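Mannan endo-1,4-beta-mannosidase (Mytilus edulis, PDB 2C0H) hydrolyses the 1,4-beta-linked backbone of mannans, galactomannans and glucomannans at internal sites, cutting mannohexaose but neither mannobiose nor mannotriose. Local coordinates at residues W65-G70 with T110-A115; H140-M145 with A209-E214; E176-T181 with D243-K248; K288-G293 with K315-A320. The protein carries 3 engineered substitutions. All coordinates share one frame; numbering follows the deposited sequence.

Overall arrangement
All four contacts belong to one TIM alpha/beta barrel. Interactions 1 and 4 each join neighbouring parallel strands of the barrel sheet; they lie on opposite sides of the chain's centre, their own centres about 22 Å apart. Interaction 2 pairs helices 131-149 and 198-215 outside the strands, and touches interaction 1 where Leu66 packs on Met145 and Leu111 on Leu142 and Met145. Interaction 3 holds a loop against helix 243-250 and meets interaction 4 through the salt bridge of Asp243 with Lys288. Along the chain, interaction 1 closes first, the segments of 2 and 3 alternate, and 4 follows; two contacts thus join neighbouring strands of the barrel and two hold its outer helices and a loop.

Interaction 1: residues W65-G70 with T110-A115; sequences WLHIEG and TLWNGA
Trp65 and Thr110 lie side by side near the C-terminal ends of the paired parallel strands 61-68 and 106-113, neighbours in the TIM barrel of this family 5 glycoside hydrolase. Thr110 CB sits 3.6 Å from Trp65 CD1, and the threonine methyl CG2 lies over one face of the indole. The far end of the same ring reaches the Asn113 amide, whose plane is turned 47° from it; Trp65 CZ3 approaches Asn113 ND2 to 3.5 Å. Asn113 CG is anti to the backbone N (chi1 -177°), which carries the amide to the indole and to Asn162. Trp65 and Asn162 probably bind substrate, as in relatives; Asn113 OD1 accepts a hydrogen bond from Asn162 ND2, consistent with a second-shell role in positioning it.

Just beyond the Trp65-Thr110 pair the register slips by one residue, a beta bulge. Leu111 O takes the backbone NH of Ile68 and, weakly, that of His67. At the bulge His67 points toward the other strand, and its CD2 lies over one face of the Trp112 indole near the rim, 3.8 Å from Trp112 CZ2. The two aromatic planes meet at 43°. Both polar ends of the imidazole are held from outside, ND1 by Thr73 and NE2 by Tyr137, while Trp112 NE1 bonds to Gln208. Beyond the bulge, Asn113 N donates to Ile68 O at 2.9 Å. That carbonyl oxygen also lies in the plane of the Trp112 ring, at its edge, with CE3 3.6 Å from Ile68 O.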
loop_
_atom_site.group_PDB
_atom_site.type_symbol
_atom_site.label_atom_id
_atom_site.label_comp_id
_atom_site.label_asym_id
_atom_site.label_seq_id
_atom_site.Cartn_x
_atom_site.Cartn_y
_atom_site.Cartn_z
ATOM N N TRP A 65 -0.535 7.700 4.396
ATOM C CA TRP A 65 -1.961 7.355 4.536
ATOM C C TRP A 65 -2.843 8.601 4.390
ATOM O O TRP A 65 -2.543 9.666 4.947
ATOM C CB TRP A 65 -2.220 6.665 5.880
ATOM C CG TRP A 65 -1.574 5.291 6.070
ATOM C CD1 TRP A 65 -0.644 4.679 5.257
ATOM C CD2 TRP A 65 -1.797 4.403 7.153
ATOM N NE1 TRP A 65 -0.298 3.460 5.777
ATOM C CE2 TRP A 65 -0.976 3.271 6.953
ATOM C CE3 TRP A 65 -2.607 4.457 8.295
ATOM C CZ2 TRP A 65 -0.968 2.187 7.848
ATOM C CZ3 TRP A 65 -2.596 3.385 9.178
ATOM C CH2 TRP A 65 -1.782 2.271 8.949
ATOM N N LEU A 66 -3.947 8.456 3.647
ATOM C CA LEU A 66 -4.798 9.570 3.251
ATOM C C LEU A 66 -6.134 9.610 4.042
ATOM O O LEU A 66 -6.214 10.269 5.080
ATOM C CB LEU A 66 -5.019 9.536 1.722
ATOM C CG LEU A 66 -5.659 10.792 1.101
ATOM C CD1 LEU A 66 -4.730 11.988 1.127
ATOM C CD2 LEU A 66 -6.052 10.526 -0.338
ATOM N N HIS A 67 -7.167 8.883 3.621
ATOM C CA HIS A 67 -8.479 8.985 4.308
ATOM C C HIS A 67 -8.562 8.232 5.635
ATOM O O HIS A 67 -9.196 8.724 6.571
ATOM C CB HIS A 67 -9.632 8.474 3.442
ATOM C CG HIS A 67 -9.659 9.012 2.049
ATOM N ND1 HIS A 67 -9.606 10.355 1.756
ATOM C CD2 HIS A 67 -9.854 8.376 0.870
ATOM C CE1 HIS A 67 -9.716 10.519 0.446
ATOM N NE2 HIS A 67 -9.872 9.332 -0.111
ATOM N N ILE A 68 -7.978 7.025 5.674
ATOM C CA ILE A 68 -7.942 6.117 6.830
ATOM C C ILE A 68 -9.317 5.499 7.122
ATOM O O ILE A 68 -9.618 4.407 6.619
ATOM C CB ILE A 68 -7.243 6.776 8.031
ATOM C CG1 ILE A 68 -5.843 7.236 7.568
ATOM C CG2 ILE A 68 -7.167 5.798 9.195
ATOM C CD1 ILE A 68 -4.849 7.633 8.669
ATOM N N GLU A 69 -10.151 6.172 7.910
ATOM C CA GLU A 69 -11.533 5.715 8.134
ATOM C C GLU A 69 -12.524 6.846 7.859
ATOM O O GLU A 69 -13.655 6.812 8.352
ATOM C CB GLU A 69 -11.729 5.228 9.581
ATOM C CG GLU A 69 -11.158 3.864 9.938
ATOM C CD GLU A 69 -11.513 3.465 11.376
ATOM O OE1 GLU A 69 -12.278 2.502 11.575
ATOM O OE2 GLU A 69 -11.049 4.148 12.314
ATOM N N GLY A 70 -12.090 7.858 7.116
ATOM C CA GLY A 70 -12.949 8.975 6.741
ATOM C C GLY A 70 -13.140 10.036 7.804
ATOM O O GLY A 70 -14.138 10.746 7.776
ATOM N N THR A 110 -2.034 5.807 0.472
ATOM C CA THR A 110 -2.887 4.699 0.928
ATOM C C THR A 110 -4.262 5.245 1.309
ATOM O O THR A 110 -4.383 6.090 2.193
ATOM C CB THR A 110 -2.277 3.970 2.145
ATOM O OG1 THR A 110 -0.960 3.543 1.809
ATOM C CG2 THR A 110 -3.064 2.768 2.526
ATOM N N LEU A 111 -5.309 4.763 0.656
ATOM C CA LEU A 111 -6.629 5.363 0.814
ATOM C C LEU A 111 -7.272 5.051 2.180
ATOM O O LEU A 111 -7.620 5.991 2.896
ATOM C CB LEU A 111 -7.560 4.886 -0.325
ATOM C CG LEU A 111 -7.131 5.293 -1.732
ATOM C CD1 LEU A 111 -8.140 4.663 -2.695
ATOM C CD2 LEU A 111 -7.031 6.778 -1.935
ATOM N N TRP A 112 -7.415 3.768 2.510
ATOM C CA TRP A 112 -8.159 3.285 3.699
ATOM C C TRP A 112 -7.311 2.430 4.631
ATOM O O TRP A 112 -6.238 1.962 4.257
ATOM C CB TRP A 112 -9.385 2.478 3.272
ATOM C CG TRP A 112 -10.222 3.187 2.253
ATOM C CD1 TRP A 112 -10.303 2.894 0.915
ATOM C CD2 TRP A 112 -11.085 4.306 2.467
ATOM N NE1 TRP A 112 -11.151 3.752 0.305
ATOM C CE2 TRP A 112 -11.650 4.635 1.222
ATOM C CE3 TRP A 112 -11.424 5.077 3.590
ATOM C CZ2 TRP A 112 -12.558 5.691 1.063
ATOM C CZ3 TRP A 112 -12.324 6.136 3.429
ATOM C CH2 TRP A 112 -12.879 6.423 2.168
ATOM N N ASN A 113 -7.811 2.208 5.846
ATOM C CA ASN A 113 -7.138 1.344 6.833
ATOM C C ASN A 113 -8.094 0.322 7.469
ATOM O O ASN A 113 -9.138 0.694 8.026
ATOM C CB ASN A 113 -6.539 2.230 7.928
ATOM C CG ASN A 113 -5.755 1.441 8.955
ATOM O OD1 ASN A 113 -5.248 0.361 8.679
ATOM N ND2 ASN A 113 -5.654 1.998 10.159
ATOM N N GLY A 114 -7.710 -0.955 7.448
ATOM C CA GLY A 114 -8.472 -2.041 8.061
ATOM C C GLY A 114 -7.874 -2.627 9.340
ATOM O O GLY A 114 -8.374 -3.626 9.855
ATOM N N ALA A 115 -6.814 -2.011 9.862
ATOM C CA ALA A 115 -6.069 -2.578 11.005
ATOM C C ALA A 115 -6.617 -2.172 12.373
ATOM O O ALA A 115 -6.266 -2.771 13.398
ATOM C CB ALA A 115 -4.592 -2.201 10.908
#

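Interaction 2: residues H140-M145 with A209-E214; sequences HALKPM and AAAIKE
Lys143 and Glu214 form a salt bridge across two outer helices of the TIM barrel, with NZ of Lys143 2.6 Å from OE2 of Glu214. The ammonium meets this oxygen from above the carboxylate plane, 69° out of it. Both side chains are extended beyond CG and cross obliquely, reaching toward each other from their separate helices. On its way, the lysine passes Ala211: CE lies 3.9 Å from Ala211 O and 4.1 Å from Ala211 CB, so the aliphatic part of the chain covers the alanine while its charged tip goes on to Glu214.

Deeper in, Leu142 points toward the second helix and crosses Ile212 at about a right angle. Leu142 CD2 is 3.9 Å from Ile212 CG1, with CD1 of the same leucine almost as close to that carbon; CD2 also touches Ala211 CB. An apolar interior thus lies beneath a charged outer margin. The helix segments run in broadly the same direction, 38° apart, with axes 9.0 Å from each other at closest approach. Inward, Ile212 packs on Trp158 and Ile160 of strand 155-162, and Met145 on Trp158, joining helices 131-149 and 198-215 to the barrel wall.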
loop_
_atom_site.group_PDB
_atom_site.type_symbol
_atom_site.label_atom_id
_atom_site.label_comp_id
_atom_site.label_asym_id
_atom_site.label_seq_id
_atom_site.Cartn_x
_atom_site.Cartn_y
_atom_site.Cartn_z
ATOM N N HIS A 140 -17.385 10.667 -6.886
ATOM C CA HIS A 140 -17.273 12.008 -6.327
ATOM C C HIS A 140 -15.928 12.358 -5.680
ATOM O O HIS A 140 -15.662 13.525 -5.419
ATOM C CB HIS A 140 -18.411 12.246 -5.328
ATOM C CG HIS A 140 -19.762 12.239 -5.961
ATOM N ND1 HIS A 140 -20.131 13.154 -6.926
ATOM C CD2 HIS A 140 -20.823 11.420 -5.790
ATOM C CE1 HIS A 140 -21.367 12.895 -7.319
ATOM N NE2 HIS A 140 -21.805 11.843 -6.651
ATOM N N ALA A 141 -15.093 11.359 -5.432
ATOM C CA ALA A 141 -13.804 11.573 -4.762
ATOM C C ALA A 141 -12.632 10.887 -5.461
ATOM O O ALA A 141 -11.658 11.552 -5.819
ATOM C CB ALA A 141 -13.886 11.131 -3.305
ATOM N N LEU A 142 -12.704 9.579 -5.666
ATOM C CA LEU A 142 -11.544 8.836 -6.159
ATOM C C LEU A 142 -11.191 9.217 -7.601
ATOM O O LEU A 142 -10.051 9.538 -7.896
ATOM C CB LEU A 142 -11.749 7.330 -6.014
ATOM C CG LEU A 142 -10.576 6.437 -6.425
ATOM C CD1 LEU A 142 -9.273 6.901 -5.724
ATOM C CD2 LEU A 142 -10.879 5.000 -6.136
ATOM N N LYS A 143 -12.164 9.207 -8.500
ATOM C CA LYS A 143 -11.866 9.569 -9.885
ATOM C C LYS A 143 -11.333 11.010 -10.038
ATOM O O LYS A 143 -10.316 11.220 -10.709
ATOM C CB LYS A 143 -13.061 9.271 -10.806
ATOM C CG LYS A 143 -13.222 7.815 -11.102
ATOM C CD LYS A 143 -14.291 7.555 -12.156
ATOM C CE LYS A 143 -14.314 6.121 -12.560
ATOM N NZ LYS A 143 -15.424 5.852 -13.544
ATOM N N PRO A 144 -12.006 12.015 -9.442
ATOM C CA PRO A 144 -11.486 13.391 -9.472
ATOM C C PRO A 144 -10.039 13.520 -8.987
ATOM O O PRO A 144 -9.240 14.217 -9.606
ATOM C CB PRO A 144 -12.460 14.147 -8.556
ATOM C CG PRO A 144 -13.725 13.389 -8.682
ATOM C CD PRO A 144 -13.336 11.953 -8.809
ATOM N N MET A 145 -9.710 12.819 -7.907
ATOM C CA MET A 145 -8.383 12.870 -7.329
ATOM C C MET A 145 -7.346 12.238 -8.260
ATOM O O MET A 145 -6.305 12.843 -8.549
ATOM C CB MET A 145 -8.398 12.154 -5.983
ATOM C CG MET A 145 -7.207 12.348 -5.133
ATOM S SD MET A 145 -7.672 11.913 -3.430
ATOM C CE MET A 145 -8.388 10.285 -3.655
ATOM N N ALA A 209 -9.731 -0.373 -7.830
ATOM C CA ALA A 209 -8.657 -0.580 -8.799
ATOM C C ALA A 209 -9.140 -0.256 -10.208
ATOM O O ALA A 209 -8.455 0.415 -10.954
ATOM C CB ALA A 209 -8.145 -1.981 -8.725
ATOM N N ALA A 210 -10.344 -0.711 -10.540
ATOM C CA ALA A 210 -10.895 -0.422 -11.860
ATOM C C ALA A 210 -11.135 1.079 -12.076
ATOM O O ALA A 210 -10.855 1.611 -13.159
ATOM C CB ALA A 210 -12.173 -1.227 -12.071
ATOM N N ALA A 211 -11.614 1.768 -11.041
ATOM C CA ALA A 211 -11.887 3.194 -11.113
ATOM C C ALA A 211 -10.631 4.032 -11.382
ATOM O O ALA A 211 -10.622 4.908 -12.220
ATOM C CB ALA A 211 -12.564 3.639 -9.831
ATOM N N ILE A 212 -9.552 3.738 -10.674
ATOM C CA ILE A 212 -8.309 4.468 -10.836
ATOM C C ILE A 212 -7.786 4.259 -12.249
ATOM O O ILE A 212 -7.359 5.205 -12.893
ATOM C CB ILE A 212 -7.257 4.002 -9.802
ATOM C CG1 ILE A 212 -7.723 4.399 -8.398
ATOM C CG2 ILE A 212 -5.882 4.603 -10.142
ATOM C CD1 ILE A 212 -6.984 3.699 -7.293
ATOM N N LYS A 213 -7.864 3.027 -12.730
ATOM C CA LYS A 213 -7.315 2.704 -14.050
ATOM C C LYS A 213 -8.206 3.203 -15.179
ATOM O O LYS A 213 -7.760 3.282 -16.316
ATOM C CB LYS A 213 -7.073 1.208 -14.182
ATOM C CG LYS A 213 -5.914 0.716 -13.329
ATOM C CD LYS A 213 -5.783 -0.781 -13.421
ATOM C CE LYS A 213 -4.481 -1.272 -12.839
ATOM N NZ LYS A 213 -4.232 -2.679 -13.259
ATOM N N GLU A 214 -9.449 3.551 -14.878
ATOM C CA GLU A 214 -10.322 4.172 -15.888
ATOM C C GLU A 214 -9.887 5.595 -16.238
ATOM O O GLU A 214 -9.962 5.996 -17.407
ATOM C CB GLU A 214 -11.773 4.163 -15.414
ATOM C CG GLU A 214 -12.783 4.546 -16.479
ATOM C CD GLU A 214 -14.214 4.272 -16.055
ATOM O OE1 GLU A 214 -15.127 4.516 -16.882
ATOM O OE2 GLU A 214 -14.436 3.808 -14.908
#

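Interaction 3: residues E176-T181 with D243-K248; sequences EPCFDT and DHCLVK. With SO4 (sulfate ion), chain B.
Cys178 faces Cys245 where a short 3-10 turn at 177-179 comes against the first turns of helix 243-250. The turn belongs to the long loop between strand 155-162 and helix 198-215 of the TIM barrel. Backbone bonds from Phe179 N to Glu176 O and from Asp180 N to Pro177 O wind it, and the CA atoms of Cys178 and Cys245 are 6.1 Å apart.

The two cysteines are not disulfide-bonded in this structure: their SG atoms stand 3.6 Å apart, a van der Waals contact. With Cys178 SG between its backbone N and carbonyl carbon (chi1 59°) and Cys245 SG anti to N (chi1 -175°), the two sulfurs come together. Cys245 SG also approaches the Phe179 ring obliquely, 3.7 Å from CE1, in a sulfur-aromatic contact. Farther round, the Lys248 chain crosses the phenylalanine at about a right angle, its CG 3.8 Å from Phe179 CZ. Glu176 CG covers one face of that ring near the rim, and its bent chain sends the carboxylate toward Lys248 and His244. Glu176 OE1 and Lys248 NZ remain 4.2 Å apart, beyond a salt bridge, though the opposite charges may still attract weakly.

At the amino end of the helix a sulfate, probably from the crystallisation liquor, accepts two backbone NH groups: Asp243 N bonds to O1 and His244 N to O2 at 2.9 Å.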
loop_
_atom_site.group_PDB
_atom_site.type_symbol
_atom_site.label_atom_id
_atom_site.label_comp_id
_atom_site.label_asym_id
_atom_site.label_seq_id
_atom_site.Cartn_x
_atom_site.Cartn_y
_atom_site.Cartn_z
ATOM N N GLU A 176 -15.761 -21.853 -3.667
ATOM C CA GLU A 176 -14.695 -21.159 -4.387
ATOM C C GLU A 176 -13.470 -21.163 -3.481
ATOM O O GLU A 176 -13.492 -20.534 -2.424
ATOM C CB GLU A 176 -15.104 -19.717 -4.720
ATOM C CG GLU A 176 -14.009 -18.882 -5.401
ATOM C CD GLU A 176 -13.614 -19.418 -6.771
ATOM O OE1 GLU A 176 -14.521 -19.693 -7.584
ATOM O OE2 GLU A 176 -12.399 -19.549 -7.041
ATOM N N PRO A 177 -12.402 -21.878 -3.878
ATOM C CA PRO A 177 -11.207 -21.976 -3.038
ATOM C C PRO A 177 -10.616 -20.652 -2.556
ATOM O O PRO A 177 -10.198 -20.568 -1.403
ATOM C CB PRO A 177 -10.204 -22.706 -3.941
ATOM C CG PRO A 177 -11.030 -23.509 -4.839
ATOM C CD PRO A 177 -12.252 -22.674 -5.112
ATOM N N CYS A 178 -10.583 -19.630 -3.408
ATOM C CA CYS A 178 -9.940 -18.367 -3.022
ATOM C C CYS A 178 -10.734 -17.571 -1.979
ATOM O O CYS A 178 -10.172 -16.672 -1.348
ATOM C CB CYS A 178 -9.624 -17.498 -4.245
ATOM S SG CYS A 178 -11.043 -17.050 -5.266
ATOM N N PHE A 179 -12.018 -17.892 -1.791
ATOM C CA PHE A 179 -12.818 -17.272 -0.720
ATOM C C PHE A 179 -12.828 -18.078 0.582
ATOM O O PHE A 179 -13.399 -17.629 1.575
ATOM C CB PHE A 179 -14.270 -17.044 -1.153
ATOM C CG PHE A 179 -14.429 -16.168 -2.370
ATOM C CD1 PHE A 179 -13.527 -15.147 -2.659
ATOM C CD2 PHE A 179 -15.517 -16.345 -3.209
ATOM C CE1 PHE A 179 -13.696 -14.350 -3.781
ATOM C CE2 PHE A 179 -15.698 -15.542 -4.325
ATOM C CZ PHE A 179 -14.787 -14.553 -4.616
ATOM N N ASP A 180 -12.206 -19.253 0.578
ATOM C CA ASP A 180 -12.160 -20.126 1.749
ATOM C C ASP A 180 -11.132 -19.549 2.722
ATOM O O ASP A 180 -10.006 -19.269 2.321
ATOM C CB ASP A 180 -11.772 -21.551 1.309
ATOM C CG ASP A 180 -11.972 -22.597 2.401
ATOM O OD1 ASP A 180 -12.867 -23.463 2.251
ATOM O OD2 ASP A 180 -11.216 -22.584 3.394
ATOM N N THR A 181 -11.508 -19.352 3.983
ATOM C CA THR A 181 -10.586 -18.764 4.959
ATOM C C THR A 181 -10.248 -19.719 6.111
ATOM O O THR A 181 -9.801 -19.272 7.169
ATOM C CB THR A 181 -11.126 -17.425 5.522
ATOM O OG1 THR A 181 -12.379 -17.640 6.181
ATOM C CG2 THR A 181 -11.314 -16.401 4.412
ATOM N N ASP A 243 -5.730 -11.855 -9.771
ATOM C CA ASP A 243 -6.691 -11.381 -10.780
ATOM C C ASP A 243 -7.964 -12.222 -10.727
ATOM O O ASP A 243 -9.080 -11.679 -10.728
ATOM C CB ASP A 243 -6.093 -11.467 -12.195
ATOM C CG ASP A 243 -4.920 -10.526 -12.415
ATOM O OD1 ASP A 243 -4.558 -9.749 -11.504
ATOM O OD2 ASP A 243 -4.343 -10.560 -13.526
ATOM N N HIS A 244 -7.800 -13.545 -10.696
ATOM C CA HIS A 244 -8.944 -14.474 -10.656
ATOM C C HIS A 244 -9.886 -14.222 -9.477
ATOM O O HIS A 244 -11.110 -14.155 -9.655
ATOM C CB HIS A 244 -8.482 -15.938 -10.638
ATOM C CG HIS A 244 -9.610 -16.914 -10.684
ATOM N ND1 HIS A 244 -10.220 -17.287 -11.864
ATOM C CD2 HIS A 244 -10.262 -17.572 -9.698
ATOM C CE1 HIS A 244 -11.192 -18.142 -11.601
ATOM N NE2 HIS A 244 -11.240 -18.331 -10.294
ATOM N N CYS A 245 -9.322 -14.079 -8.280
ATOM C CA CYS A 245 -10.115 -13.830 -7.089
ATOM C C CYS A 245 -10.831 -12.472 -7.122
ATOM O O CYS A 245 -12.018 -12.391 -6.807
ATOM C CB CYS A 245 -9.234 -13.908 -5.842
ATOM S SG CYS A 245 -10.119 -13.744 -4.287
ATOM N N LEU A 246 -10.117 -11.412 -7.489
ATOM C CA LEU A 246 -10.710 -10.065 -7.495
ATOM C C LEU A 246 -11.826 -9.935 -8.519
ATOM O O LEU A 246 -12.851 -9.289 -8.256
ATOM C CB LEU A 246 -9.667 -8.968 -7.732
ATOM C CG LEU A 246 -8.632 -8.797 -6.625
ATOM C CD1 LEU A 246 -7.677 -7.704 -7.007
ATOM C CD2 LEU A 246 -9.277 -8.507 -5.277
ATOM N N VAL A 247 -11.626 -10.534 -9.685
ATOM C CA VAL A 247 -12.646 -10.444 -10.736
ATOM C C VAL A 247 -13.846 -11.314 -10.360
ATOM O O VAL A 247 -14.996 -10.915 -10.598
ATOM C CB VAL A 247 -12.060 -10.764 -12.130
ATOM C CG1 VAL A 247 -13.140 -10.697 -13.206
ATOM C CG2 VAL A 247 -10.963 -9.796 -12.464
ATOM N N LYS A 248 -13.617 -12.475 -9.746
ATOM C CA LYS A 248 -14.730 -13.302 -9.245
ATOM C C LYS A 248 -15.509 -12.543 -8.161
ATOM O O LYS A 248 -16.738 -12.607 -8.110
ATOM C CB LYS A 248 -14.217 -14.646 -8.712
ATOM C CG LYS A 248 -15.301 -15.605 -8.220
ATOM C CD LYS A 248 -16.065 -16.258 -9.356
ATOM C CE LYS A 248 -16.972 -17.377 -8.840
ATOM N NZ LYS A 248 -17.675 -18.137 -9.926
HETATM S S SO4 B . -3.927 -14.763 -11.571
HETATM O O1 SO4 B . -3.542 -13.476 -10.992
HETATM O O2 SO4 B . -5.375 -14.939 -11.434
HETATM O O3 SO4 B . -3.282 -15.890 -10.899
HETATM O O4 SO4 B . -3.580 -14.784 -12.996
#

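Interaction 4: residues K288-G293 with K315-A320; sequences KPMVIG and KGYSGA
Tyr317 CG and Ile292 CG1 are both anti to their carbonyl carbons, beside the backbone N (chi1 -55° and -59°), which brings the phenol ring and the isoleucine tip together. This is the parallel pairing of a beta-alpha-beta crossover, in which helix 305-314 links strands 290-294 and 319-322 of the TIM barrel. Ile292 CD1 lies over the centre of the tyrosine ring, 4.0 Å from its centroid, a CH-pi contact. Met290 comes to another part of the same ring: its CG is anti to the backbone N, and the side chain runs alongside the tyrosine in the same direction and puts SD at the ring edge, 4.0 Å from Tyr317 CE1. This Met-aromatic contact and the isoleucine methyl thus meet the phenol at edge and face, while its OH is hydrogen-bonded to His279 O.

The backbones are stitched by Ser318 N to Met290 O, nearly straight at 172°, and by Ile292 N to Gly319 O. Gly319 packs against Val291, with Val291 CG1 close to the glycine carbonyl. Ile292 O also receives a CA-H contact from Ala320. Ile292 stands two residues before Glu294, the probable nucleophile, so the pairing lies in the strand that carries it.

Just before the strands, Ser318 OG approaches Pro289 CB to 3.5 Å. A water bridges the segments here, donating to Gly316 O and accepting from Met290 N and from Ser318 OG, the last at 2.8 Å from the water oxygen.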
loop_
_atom_site.group_PDB
_atom_site.type_symbol
_atom_site.label_atom_id
_atom_site.label_comp_id
_atom_site.label_asym_id
_atom_site.label_seq_id
_atom_site.Cartn_x
_atom_site.Cartn_y
_atom_site.Cartn_z
ATOM N N LYS A 288 3.255 -11.144 -10.416
ATOM C CA LYS A 288 3.435 -9.695 -10.373
ATOM C C LYS A 288 4.573 -9.446 -9.408
ATOM O O LYS A 288 4.866 -10.350 -8.621
ATOM C CB LYS A 288 2.200 -8.981 -9.811
ATOM C CG LYS A 288 0.883 -9.308 -10.471
ATOM C CD LYS A 288 -0.226 -8.506 -9.777
ATOM C CE LYS A 288 -1.617 -9.010 -10.114
ATOM N NZ LYS A 288 -1.849 -8.767 -11.558
ATOM N N PRO A 289 5.161 -8.234 -9.448
ATOM C CA PRO A 289 6.182 -7.884 -8.459
ATOM C C PRO A 289 5.607 -7.855 -7.063
ATOM O O PRO A 289 4.403 -7.701 -6.891
ATOM C CB PRO A 289 6.619 -6.481 -8.870
ATOM C CG PRO A 289 6.159 -6.280 -10.298
ATOM C CD PRO A 289 4.928 -7.122 -10.386
ATOM N N MET A 290 6.478 -8.013 -6.073
ATOM C CA MET A 290 6.094 -7.898 -4.684
ATOM C C MET A 290 7.034 -6.953 -3.953
ATOM O O MET A 290 8.253 -7.089 -4.053
ATOM C CB MET A 290 6.127 -9.255 -3.987
ATOM C CG MET A 290 5.941 -9.169 -2.484
ATOM S SD MET A 290 5.611 -10.751 -1.755
ATOM C CE MET A 290 3.861 -10.905 -2.144
ATOM N N VAL A 291 6.437 -6.022 -3.228
ATOM C CA VAL A 291 7.143 -5.096 -2.346
ATOM C C VAL A 291 6.924 -5.582 -0.914
ATOM O O VAL A 291 5.824 -5.962 -0.521
ATOM C CB VAL A 291 6.580 -3.663 -2.514
ATOM C CG1 VAL A 291 7.113 -2.747 -1.426
ATOM C CG2 VAL A 291 6.924 -3.114 -3.914
ATOM N N ILE A 292 7.979 -5.581 -0.115
ATOM C CA ILE A 292 7.812 -5.825 1.313
ATOM C C ILE A 292 7.527 -4.448 1.948
ATOM O O ILE A 292 8.432 -3.633 2.141
ATOM C CB ILE A 292 9.045 -6.530 1.903
ATOM C CG1 ILE A 292 9.300 -7.875 1.187
ATOM C CG2 ILE A 292 8.845 -6.771 3.401
ATOM C CD1 ILE A 292 10.637 -8.542 1.548
ATOM N N GLY A 293 6.246 -4.180 2.225
ATOM C CA GLY A 293 5.742 -2.835 2.458
ATOM C C GLY A 293 5.776 -2.335 3.880
ATOM O O GLY A 293 5.551 -1.158 4.089
ATOM N N LYS A 315 16.853 -11.095 -3.374
ATOM C CA LYS A 315 16.089 -12.335 -3.461
ATOM C C LYS A 315 14.804 -12.254 -4.276
ATOM O O LYS A 315 13.956 -13.136 -4.145
ATOM C CB LYS A 315 15.815 -12.898 -2.061
ATOM C CG LYS A 315 17.075 -13.148 -1.239
ATOM C CD LYS A 315 18.001 -14.168 -1.887
ATOM C CE LYS A 315 19.039 -14.676 -0.893
ATOM N NZ LYS A 315 19.883 -15.758 -1.452
ATOM N N GLY A 316 14.692 -11.236 -5.128
ATOM C CA GLY A 316 13.666 -11.200 -6.174
ATOM C C GLY A 316 12.504 -10.292 -5.881
ATOM O O GLY A 316 11.538 -10.253 -6.657
ATOM N N TYR A 317 12.543 -9.594 -4.753
ATOM C CA TYR A 317 11.504 -8.614 -4.434
ATOM C C TYR A 317 11.753 -7.263 -5.149
ATOM O O TYR A 317 12.839 -7.015 -5.679
ATOM C CB TYR A 317 11.350 -8.470 -2.910
ATOM C CG TYR A 317 11.084 -9.801 -2.231
ATOM C CD1 TYR A 317 9.789 -10.326 -2.145
ATOM C CD2 TYR A 317 12.126 -10.585 -1.711
ATOM C CE1 TYR A 317 9.543 -11.545 -1.551
ATOM C CE2 TYR A 317 11.885 -11.802 -1.100
ATOM C CZ TYR A 317 10.591 -12.295 -1.012
ATOM O OH TYR A 317 10.339 -13.531 -0.425
ATOM N N SER A 318 10.729 -6.407 -5.221
ATOM C CA SER A 318 10.830 -5.168 -6.009
ATOM C C SER A 318 10.814 -3.881 -5.182
ATOM O O SER A 318 10.927 -2.763 -5.705
ATOM C CB SER A 318 9.733 -5.108 -7.075
ATOM O OG SER A 318 9.962 -6.062 -8.102
ATOM N N GLY A 319 10.733 -4.031 -3.864
ATOM C CA GLY A 319 10.786 -2.883 -3.000
ATOM C C GLY A 319 10.808 -3.286 -1.546
ATOM O O GLY A 319 10.528 -4.439 -1.201
ATOM N N ALA A 320 11.177 -2.309 -0.716
ATOM C CA ALA A 320 11.212 -2.490 0.729
ATOM C C ALA A 320 10.972 -1.131 1.402
ATOM O O ALA A 320 11.700 -0.173 1.162
ATOM C CB ALA A 320 12.546 -3.081 1.127
HETATM O O HOH W 1 9.241 -8.673 -7.307
#